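Protein (o6-methylguanine-dna methyltransferase) (Thermococcus kodakarensis, PDB 1MGT) repairs O6-methylguanine and O4-methylthymine in DNA by moving the methyl group onto one of its own cysteines, a suicide reaction that inactivates it irreversibly. Local coordinates at residues T90-K95 and L119-R124; F29-G34 and K160-E165; S61-K66 and L81-F86. All coordinates share one frame; numbering follows the deposited sequence.

Overall arrangement
Interactions 3 and 1 come in series along the chain, and both fall between the two ends of interaction 2. Interaction 3 closes the loop after helix 63-71 in the N-terminal part; interaction 1 then joins the start of helix 91-103 to the turn before helix 123-131 in the DNA-binding domain. Their centres lie about 23 Å apart, yet they touch where Lys94 CG packs 3.9 Å from Phe86 CE2. Interaction 2 brings the end of strand 24-30 against helix 157-166 and so joins the N-terminal sheet to the DNA-binding domain. Its centre is about 26 Å from that of interaction 1, across the chain's centre, and about 19 Å from that of interaction 3.

Interaction 1 of 3, residues T90-K95 and L119-R124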
loop_
_atom_site.group_PDB
_atom_site.type_symbol
_atom_site.label_atom_id
_atom_site.label_comp_id
_atom_site.label_asym_id
_atom_site.label_seq_id
_atom_site.Cartn_x
_atom_site.Cartn_y
_atom_site.Cartn_z
ATOM N N THR A 90 12.817 -6.799 -0.812
ATOM C CA THR A 90 14.024 -7.150 -1.606
ATOM C C THR A 90 14.431 -5.977 -2.484
ATOM O O THR A 90 13.667 -5.043 -2.769
ATOM C CB THR A 90 13.805 -8.377 -2.489
ATOM O OG1 THR A 90 12.874 -8.081 -3.553
ATOM C CG2 THR A 90 13.312 -9.596 -1.732
ATOM N N PRO A 91 15.682 -5.957 -2.955
ATOM C CA PRO A 91 16.166 -4.899 -3.818
ATOM C C PRO A 91 15.273 -4.771 -5.067
ATOM O O PRO A 91 14.991 -3.630 -5.468
ATOM C CB PRO A 91 17.582 -5.349 -4.185
ATOM C CG PRO A 91 17.996 -6.242 -3.037
ATOM C CD PRO A 91 16.724 -6.996 -2.683
ATOM N N PHE A 92 14.838 -5.867 -5.649
ATOM C CA PHE A 92 13.972 -5.835 -6.829
ATOM C C PHE A 92 12.629 -5.181 -6.461
ATOM O O PHE A 92 12.121 -4.286 -7.106
ATOM C CB PHE A 92 13.687 -7.214 -7.397
ATOM C CG PHE A 92 12.618 -7.208 -8.459
ATOM C CD1 PHE A 92 12.882 -6.579 -9.676
ATOM C CD2 PHE A 92 11.419 -7.851 -8.294
ATOM C CE1 PHE A 92 11.923 -6.578 -10.669
ATOM C CE2 PHE A 92 10.454 -7.845 -9.277
ATOM C CZ PHE A 92 10.715 -7.200 -10.466
ATOM N N GLU A 93 12.014 -5.695 -5.365
ATOM C CA GLU A 93 10.738 -5.114 -4.948
ATOM C C GLU A 93 10.858 -3.633 -4.705
ATOM O O GLU A 93 9.994 -2.855 -5.110
ATOM C CB GLU A 93 10.218 -5.840 -3.676
ATOM C CG GLU A 93 9.795 -7.278 -3.983
ATOM C CD GLU A 93 9.746 -8.153 -2.731
ATOM O OE1 GLU A 93 10.072 -7.644 -1.632
ATOM O OE2 GLU A 93 9.376 -9.339 -2.867
ATOM N N LYS A 94 11.913 -3.171 -4.035
ATOM C CA LYS A 94 12.116 -1.776 -3.760
ATOM C C LYS A 94 12.176 -0.956 -5.059
ATOM O O LYS A 94 11.589 0.126 -5.107
ATOM C CB LYS A 94 13.424 -1.522 -2.997
ATOM C CG LYS A 94 13.707 -0.049 -2.701
ATOM C CD LYS A 94 14.758 0.023 -1.575
ATOM C CE LYS A 94 15.041 1.486 -1.227
ATOM N NZ LYS A 94 16.363 1.595 -0.531
ATOM N N LYS A 95 12.880 -1.489 -6.037
ATOM C CA LYS A 95 13.024 -0.813 -7.345
ATOM C C LYS A 95 11.659 -0.630 -7.987
ATOM O O LYS A 95 11.312 0.450 -8.479
ATOM C CB LYS A 95 13.949 -1.617 -8.244
ATOM C CG LYS A 95 14.108 -1.153 -9.694
ATOM C CD LYS A 95 14.714 -2.314 -10.500
ATOM C CE LYS A 95 15.068 -1.929 -11.923
ATOM N NZ LYS A 95 15.128 -3.158 -12.800
ATOM N N LEU A 119 10.498 -1.621 -16.753
ATOM C CA LEU A 119 11.575 -2.030 -15.839
ATOM C C LEU A 119 12.372 -3.207 -16.339
ATOM O O LEU A 119 13.135 -3.822 -15.570
ATOM C CB LEU A 119 10.851 -2.384 -14.527
ATOM C CG LEU A 119 10.760 -1.358 -13.406
ATOM C CD1 LEU A 119 11.111 0.053 -13.773
ATOM C CD2 LEU A 119 9.397 -1.456 -12.731
ATOM N N ASN A 120 12.195 -3.601 -17.611
ATOM C CA ASN A 120 12.913 -4.734 -18.174
ATOM C C ASN A 120 12.689 -6.017 -17.387
ATOM O O ASN A 120 13.627 -6.799 -17.176
ATOM C CB ASN A 120 14.441 -4.465 -18.228
ATOM C CG ASN A 120 14.728 -3.337 -19.204
ATOM O OD1 ASN A 120 14.113 -3.264 -20.274
ATOM N ND2 ASN A 120 15.624 -2.452 -18.817
ATOM N N THR A 121 11.460 -6.227 -16.932
ATOM C CA THR A 121 11.204 -7.450 -16.160
ATOM C C THR A 121 9.981 -8.130 -16.711
ATOM O O THR A 121 9.503 -7.772 -17.812
ATOM C CB THR A 121 11.096 -7.081 -14.660
ATOM O OG1 THR A 121 10.944 -8.282 -13.881
ATOM C CG2 THR A 121 9.926 -6.146 -14.414
ATOM N N SER A 122 9.446 -9.124 -16.017
ATOM C CA SER A 122 8.263 -9.827 -16.497
ATOM C C SER A 122 7.029 -9.421 -15.704
ATOM O O SER A 122 7.096 -9.008 -14.538
ATOM C CB SER A 122 8.473 -11.337 -16.349
ATOM O OG SER A 122 8.449 -11.733 -14.999
ATOM N N PRO A 123 5.872 -9.507 -16.333
ATOM C CA PRO A 123 4.604 -9.176 -15.721
ATOM C C PRO A 123 4.396 -10.056 -14.477
ATOM O O PRO A 123 3.804 -9.585 -13.514
ATOM C CB PRO A 123 3.560 -9.502 -16.789
ATOM C CG PRO A 123 4.302 -9.610 -18.062
ATOM C CD PRO A 123 5.726 -9.931 -17.765
ATOM N N ARG A 124 4.857 -11.295 -14.493
ATOM C CA ARG A 124 4.721 -12.169 -13.332
ATOM C C ARG A 124 5.579 -11.653 -12.171
ATOM O O ARG A 124 5.035 -11.602 -11.063
ATOM C CB ARG A 124 5.018 -13.620 -13.640
ATOM C CG ARG A 124 3.954 -14.227 -14.546
ATOM C CD ARG A 124 4.349 -15.663 -14.937
ATOM N NE ARG A 124 3.559 -16.026 -16.112
ATOM C CZ ARG A 124 3.018 -17.206 -16.352
ATOM N NH1 ARG A 124 3.158 -18.202 -15.490
ATOM N NH2 ARG A 124 2.321 -17.376 -17.467
#
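Phe92, near the start of helix 91-103, reaches Thr121 in the turn of the helix-turn-helix, the DNA-binding motif of this family, formed by helices 112-118 and 123-131. The two side chains come from opposite directions. The far end of the ring does the touching: Phe92 CZ is 3.6 Å from Thr121 OG1, which approaches obliquely, and CE1 lies almost as near. With CG anti to the backbone N (chi1 170°), the ring reaches across so that this far end meets Thr121. A second link lies one helical turn on, where the extended chain of Lys95 brings NZ to within 3.5 Å of Leu119 O, a weak hydrogen bond. This carbonyl lies at the C-terminal end of helix 112-118, where a positive group is likely to be favourable. Leu119 itself packs its side chain on Val96 and Trp99 of helix 91-103, giving the contact its buried part. A glycine in place of Phe92 would probably leave Thr121 without its aromatic neighbour and open a gap that also reaches Ala125 of helix 123-131.

Capping motifs shape the backbone on both sides. Asn120, at positive phi, is the C-prime residue of a Schellman motif that ends helix 112-118, and Ser122 OG then caps the next helix at Ala125 N. At the start of helix 91-103, Thr90 and Glu93 form a capping box: Glu93 N donates to Thr90 OG1 at 3.1 Å, while Thr90 N returns a bond of 3.0 Å to Glu93 OE1, meeting that oxygen from above the carboxylate plane, 49° out of it.

Interaction 2 of 3, residues F29-G34 and K160-E165; sequences FAFDRG and KKFLLE
Phe162 and Leu163, neighbours on helix 157-166, meet Phe31 and Phe29, the latter near the end of the edge strand 24-30 and the former just past it. The helix reaches them after Lys160, whose side chain points away from the sheet; its NZ donates to three carbonyls, those of Val144, Ile150 and Tyr152. Next in contact is Phe162, which offers one face of its ring to Phe31 in a T-shaped (edge-to-face) pair with the planes at 87° and the centroids 5.6 Å apart. Phe31 CE2 stands 4.1 Å above the Phe162 plane, offset toward the rim, while Phe31 CZ slides alongside the stem, 4.0 Å from Phe162 CB. Arg12, in a cation-pi contact with Phe31, also touches Phe162. Leu163 follows with a single branch: its CD1 lies 3.7 Å from Phe29 CZ. To present that tip, Phe29 holds CG between its backbone N and carbonyl carbon (chi1 76°), which points the CZ end of the ring at Leu163, the methyl meeting it obliquely. Tyr153 touches both Phe29 and Leu163. Leu163 also lies about 7 Å, side chain to side chain, from Cys141, the inferred methyl acceptor. This is an apolar interface between the N-terminal sheet and the C-terminal DNA-binding domain, next to the Pro-Cys-His-Arg active-site motif of the family, which Leu163 touches at His142.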
loop_
_atom_site.group_PDB
_atom_site.type_symbol
_atom_site.label_atom_id
_atom_site.label_comp_id
_atom_site.label_asym_id
_atom_site.label_seq_id
_atom_site.Cartn_x
_atom_site.Cartn_y
_atom_site.Cartn_z
ATOM N N PHE A 29 -5.322 -1.454 5.322
ATOM C CA PHE A 29 -6.534 -0.637 5.404
ATOM C C PHE A 29 -7.727 -1.548 5.100
ATOM O O PHE A 29 -7.567 -2.601 4.498
ATOM C CB PHE A 29 -6.549 0.584 4.537
ATOM C CG PHE A 29 -6.801 0.353 3.073
ATOM C CD1 PHE A 29 -8.042 0.640 2.531
ATOM C CD2 PHE A 29 -5.797 -0.150 2.264
ATOM C CE1 PHE A 29 -8.286 0.450 1.171
ATOM C CE2 PHE A 29 -6.042 -0.340 0.906
ATOM C CZ PHE A 29 -7.280 -0.044 0.380
ATOM N N ALA A 30 -8.896 -1.100 5.559
ATOM C CA ALA A 30 -10.089 -1.930 5.321
ATOM C C ALA A 30 -11.304 -1.046 5.659
ATOM O O ALA A 30 -11.135 0.063 6.177
ATOM C CB ALA A 30 -10.071 -3.142 6.239
ATOM N N PHE A 31 -12.487 -1.570 5.393
ATOM C CA PHE A 31 -13.693 -0.775 5.712
ATOM C C PHE A 31 -14.268 -1.106 7.073
ATOM O O PHE A 31 -15.311 -0.535 7.440
ATOM C CB PHE A 31 -14.741 -1.039 4.635
ATOM C CG PHE A 31 -14.299 -0.634 3.255
ATOM C CD1 PHE A 31 -14.379 -1.541 2.212
ATOM C CD2 PHE A 31 -13.851 0.654 3.033
ATOM C CE1 PHE A 31 -13.982 -1.140 0.932
ATOM C CE2 PHE A 31 -13.458 1.052 1.758
ATOM C CZ PHE A 31 -13.538 0.141 0.723
ATOM N N ASP A 32 -13.633 -2.006 7.824
ATOM C CA ASP A 32 -14.145 -2.345 9.168
ATOM C C ASP A 32 -12.930 -2.743 10.013
ATOM O O ASP A 32 -11.922 -3.178 9.447
ATOM C CB ASP A 32 -15.213 -3.403 9.111
ATOM C CG ASP A 32 -14.717 -4.772 8.696
ATOM O OD1 ASP A 32 -14.796 -5.082 7.496
ATOM O OD2 ASP A 32 -14.251 -5.529 9.578
ATOM N N ARG A 33 -12.999 -2.578 11.323
ATOM C CA ARG A 33 -11.828 -2.881 12.163
ATOM C C ARG A 33 -11.426 -4.329 12.199
ATOM O O ARG A 33 -10.225 -4.645 12.275
ATOM C CB ARG A 33 -12.067 -2.300 13.576
ATOM C CG ARG A 33 -10.856 -2.386 14.481
ATOM C CD ARG A 33 -11.106 -1.867 15.895
ATOM N NE ARG A 33 -9.829 -1.589 16.564
ATOM C CZ ARG A 33 -9.017 -2.491 17.092
ATOM N NH1 ARG A 33 -9.284 -3.793 17.079
ATOM N NH2 ARG A 33 -7.877 -2.084 17.661
ATOM N N GLY A 34 -12.372 -5.267 12.145
ATOM C CA GLY A 34 -12.055 -6.701 12.185
ATOM C C GLY A 34 -11.229 -7.107 10.967
ATOM O O GLY A 34 -10.264 -7.844 11.050
ATOM N N LYS A 160 -9.815 -1.725 -4.128
ATOM C CA LYS A 160 -9.084 -1.158 -5.296
ATOM C C LYS A 160 -9.941 -0.141 -6.044
ATOM O O LYS A 160 -9.498 0.960 -6.416
ATOM C CB LYS A 160 -8.659 -2.275 -6.251
ATOM C CG LYS A 160 -7.612 -1.753 -7.281
ATOM C CD LYS A 160 -7.177 -2.936 -8.146
ATOM C CE LYS A 160 -5.992 -2.594 -9.041
ATOM N NZ LYS A 160 -5.559 -3.794 -9.811
ATOM N N LYS A 161 -11.192 -0.479 -6.271
ATOM C CA LYS A 161 -12.150 0.380 -6.961
ATOM C C LYS A 161 -12.404 1.671 -6.211
ATOM O O LYS A 161 -12.527 2.754 -6.778
ATOM C CB LYS A 161 -13.474 -0.363 -7.154
ATOM C CG LYS A 161 -13.595 -1.093 -8.468
ATOM C CD LYS A 161 -14.830 -1.970 -8.552
ATOM C CE LYS A 161 -16.117 -1.192 -8.339
ATOM N NZ LYS A 161 -17.323 -2.084 -8.490
ATOM N N PHE A 162 -12.475 1.582 -4.878
ATOM C CA PHE A 162 -12.685 2.754 -4.046
ATOM C C PHE A 162 -11.534 3.740 -4.186
ATOM O O PHE A 162 -11.727 4.961 -4.307
ATOM C CB PHE A 162 -12.880 2.312 -2.593
ATOM C CG PHE A 162 -12.764 3.431 -1.609
ATOM C CD1 PHE A 162 -13.794 4.324 -1.429
ATOM C CD2 PHE A 162 -11.592 3.573 -0.870
ATOM C CE1 PHE A 162 -13.667 5.366 -0.515
ATOM C CE2 PHE A 162 -11.468 4.600 0.043
ATOM C CZ PHE A 162 -12.506 5.490 0.210
ATOM N N LEU A 163 -10.298 3.205 -4.139
ATOM C CA LEU A 163 -9.137 4.029 -4.294
ATOM C C LEU A 163 -9.118 4.650 -5.711
ATOM O O LEU A 163 -8.842 5.834 -5.813
ATOM C CB LEU A 163 -7.831 3.261 -4.070
ATOM C CG LEU A 163 -7.627 2.816 -2.580
ATOM C CD1 LEU A 163 -6.303 2.093 -2.460
ATOM C CD2 LEU A 163 -7.717 4.032 -1.681
ATOM N N LEU A 164 -9.431 3.862 -6.730
ATOM C CA LEU A 164 -9.411 4.459 -8.091
ATOM C C LEU A 164 -10.463 5.532 -8.232
ATOM O O LEU A 164 -10.216 6.592 -8.826
ATOM C CB LEU A 164 -9.546 3.374 -9.158
ATOM C CG LEU A 164 -8.281 2.475 -9.261
ATOM C CD1 LEU A 164 -8.523 1.275 -10.155
ATOM C CD2 LEU A 164 -7.096 3.308 -9.744
ATOM N N GLU A 165 -11.644 5.297 -7.678
ATOM C CA GLU A 165 -12.730 6.270 -7.761
ATOM C C GLU A 165 -12.366 7.588 -7.126
ATOM O O GLU A 165 -12.581 8.683 -7.674
ATOM C CB GLU A 165 -13.996 5.671 -7.119
ATOM C CG GLU A 165 -15.050 6.757 -6.861
ATOM C CD GLU A 165 -16.426 6.188 -6.598
ATOM O OE1 GLU A 165 -17.406 6.817 -7.063
ATOM O OE2 GLU A 165 -16.522 5.128 -5.940
#

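Interaction 3 of 3, residues S61-K66 and L81-F86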
loop_
_atom_site.group_PDB
_atom_site.type_symbol
_atom_site.label_atom_id
_atom_site.label_comp_id
_atom_site.label_asym_id
_atom_site.label_seq_id
_atom_site.Cartn_x
_atom_site.Cartn_y
_atom_site.Cartn_z
ATOM N N SER A 61 0.139 7.707 17.251
ATOM C CA SER A 61 1.117 8.200 16.286
ATOM C C SER A 61 0.343 8.990 15.215
ATOM O O SER A 61 -0.878 8.898 15.188
ATOM C CB SER A 61 2.015 7.165 15.697
ATOM O OG SER A 61 1.633 6.711 14.425
ATOM N N ASP A 62 1.093 9.758 14.444
ATOM C CA ASP A 62 0.442 10.540 13.394
ATOM C C ASP A 62 0.537 9.817 12.051
ATOM O O ASP A 62 0.081 10.364 11.045
ATOM C CB ASP A 62 1.030 11.938 13.296
ATOM C CG ASP A 62 2.464 11.995 12.878
ATOM O OD1 ASP A 62 2.963 13.111 12.562
ATOM O OD2 ASP A 62 3.157 10.957 12.860
ATOM N N TYR A 63 1.058 8.600 12.018
ATOM C CA TYR A 63 1.185 7.851 10.771
ATOM C C TYR A 63 -0.120 7.582 10.061
ATOM O O TYR A 63 -0.223 7.821 8.831
ATOM C CB TYR A 63 1.999 6.584 10.958
ATOM C CG TYR A 63 3.494 6.818 10.972
ATOM C CD1 TYR A 63 4.262 6.291 12.001
ATOM C CD2 TYR A 63 4.133 7.539 9.978
ATOM C CE1 TYR A 63 5.636 6.482 12.028
ATOM C CE2 TYR A 63 5.500 7.738 10.005
ATOM C CZ TYR A 63 6.238 7.206 11.025
ATOM O OH TYR A 63 7.613 7.393 11.076
ATOM N N PRO A 64 -1.151 7.101 10.736
ATOM C CA PRO A 64 -2.439 6.853 10.109
ATOM C C PRO A 64 -2.969 8.113 9.427
ATOM O O PRO A 64 -3.460 8.063 8.290
ATOM C CB PRO A 64 -3.338 6.406 11.252
ATOM C CG PRO A 64 -2.335 5.727 12.193
ATOM C CD PRO A 64 -1.159 6.712 12.171
ATOM N N GLU A 65 -2.886 9.263 10.077
ATOM C CA GLU A 65 -3.355 10.500 9.478
ATOM C C GLU A 65 -2.491 10.864 8.259
ATOM O O GLU A 65 -3.035 11.390 7.298
ATOM C CB GLU A 65 -3.379 11.660 10.465
ATOM C CG GLU A 65 -4.091 12.889 9.871
ATOM C CD GLU A 65 -3.986 14.106 10.756
ATOM O OE1 GLU A 65 -4.594 15.151 10.419
ATOM O OE2 GLU A 65 -3.301 14.046 11.800
ATOM N N LYS A 66 -1.194 10.619 8.304
ATOM C CA LYS A 66 -0.348 10.964 7.130
ATOM C C LYS A 66 -0.745 10.088 5.947
ATOM O O LYS A 66 -0.863 10.571 4.815
ATOM C CB LYS A 66 1.121 10.777 7.442
ATOM C CG LYS A 66 1.711 11.851 8.350
ATOM C CD LYS A 66 3.162 11.460 8.625
ATOM C CE LYS A 66 3.885 12.502 9.475
ATOM N NZ LYS A 66 5.244 11.941 9.821
ATOM N N LEU A 81 7.807 8.502 0.597
ATOM C CA LEU A 81 8.890 7.531 0.489
ATOM C C LEU A 81 9.900 7.600 1.635
ATOM O O LEU A 81 10.342 6.555 2.101
ATOM C CB LEU A 81 9.652 7.714 -0.823
ATOM C CG LEU A 81 9.573 6.766 -1.981
ATOM C CD1 LEU A 81 8.447 5.770 -2.002
ATOM C CD2 LEU A 81 9.612 7.555 -3.322
ATOM N N ARG A 82 10.274 8.777 2.107
ATOM C CA ARG A 82 11.242 8.913 3.188
ATOM C C ARG A 82 10.786 8.347 4.530
ATOM O O ARG A 82 11.630 8.123 5.404
ATOM C CB ARG A 82 11.540 10.423 3.367
ATOM C CG ARG A 82 10.266 11.230 3.279
ATOM C CD ARG A 82 9.743 11.730 4.605
ATOM N NE ARG A 82 10.103 13.124 4.853
ATOM C CZ ARG A 82 11.315 13.642 4.907
ATOM N NH1 ARG A 82 11.474 14.955 5.146
ATOM N NH2 ARG A 82 12.403 12.908 4.731
ATOM N N GLU A 83 9.493 8.129 4.711
ATOM C CA GLU A 83 8.986 7.575 5.960
ATOM C C GLU A 83 9.045 6.044 5.980
ATOM O O GLU A 83 8.849 5.450 7.046
ATOM C CB GLU A 83 7.517 7.954 6.150
ATOM C CG GLU A 83 7.163 9.405 5.944
ATOM C CD GLU A 83 7.496 10.270 7.143
ATOM O OE1 GLU A 83 8.056 9.741 8.126
ATOM O OE2 GLU A 83 7.193 11.478 7.082
ATOM N N LEU A 84 9.285 5.413 4.843
ATOM C CA LEU A 84 9.317 3.962 4.738
ATOM C C LEU A 84 10.620 3.324 5.129
ATOM O O LEU A 84 11.683 3.751 4.673
ATOM C CB LEU A 84 8.971 3.542 3.281
ATOM C CG LEU A 84 7.641 4.120 2.775
ATOM C CD1 LEU A 84 7.394 3.699 1.323
ATOM C CD2 LEU A 84 6.475 3.675 3.650
ATOM N N SER A 85 10.580 2.246 5.928
ATOM C CA SER A 85 11.841 1.621 6.305
ATOM C C SER A 85 12.399 0.671 5.273
ATOM O O SER A 85 13.616 0.405 5.279
ATOM C CB SER A 85 11.654 0.816 7.617
ATOM O OG SER A 85 10.918 -0.353 7.269
ATOM N N PHE A 86 11.585 0.088 4.397
ATOM C CA PHE A 86 11.984 -0.896 3.427
ATOM C C PHE A 86 12.511 -2.161 4.095
ATOM O O PHE A 86 13.229 -2.941 3.472
ATOM C CB PHE A 86 12.959 -0.414 2.334
ATOM C CG PHE A 86 12.178 0.466 1.368
ATOM C CD1 PHE A 86 12.247 1.830 1.458
ATOM C CD2 PHE A 86 11.370 -0.145 0.413
ATOM C CE1 PHE A 86 11.527 2.652 0.601
ATOM C CE2 PHE A 86 10.648 0.681 -0.437
ATOM C CZ PHE A 86 10.723 2.043 -0.349
#
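Glu83 lies at the middle of this surface contact, its carboxylate shared between Lys66 and Tyr63. One oxygen goes to each: OE2 takes the charge of Lys66, OE1 sits beside the tyrosine ring. The salt bridge from Lys66 NZ to Glu83 OE2 spans 3.4 Å, and its hydrogen bond is weak. The two chains meet at about a right angle. That of Lys66 runs fully extended beyond CG, whereas that of Glu83 is bent at chi2 (-80°), and the bend turns the carboxylate so that each oxygen faces one partner.

Tyr63 receives the other oxygen in the plane of its ring. Glu83 OE1 is 3.8 Å from Tyr63 CE2, on the edge where the ring hydrogens carry a slight positive charge, and the carboxylate plane stands at 81° to the ring. The ring also meets Phe20 and rests on Val18 and Val24, so the tyrosine lies between the sheet and the glutamate.

Lys66 has a second acidic neighbour four residues back, just before the helix: Asp62, whose OD1 is 3.8 Å from NZ in a long salt bridge. The lysine probably offsets the like charges of the two acids, which keep 6.9 Å between Asp62 OD2 and Glu83 OE1. Further bonds position both sides: Tyr63 N donates to the side-chain OG of Ser61, a capping bond of 3.1 Å at the start of helix 63-71, and the main chain of Glu83 is bonded to that of Val24 in the edge strand. Asp62, Lys66 and Glu83 thus make a three-membered salt-bridge network, combining an i, i+4 pair at the start of helix 63-71 with a link to the loop before helix 91-103, consistent with the ion-pair stabilisation ascribed to this hyperthermophilic protein.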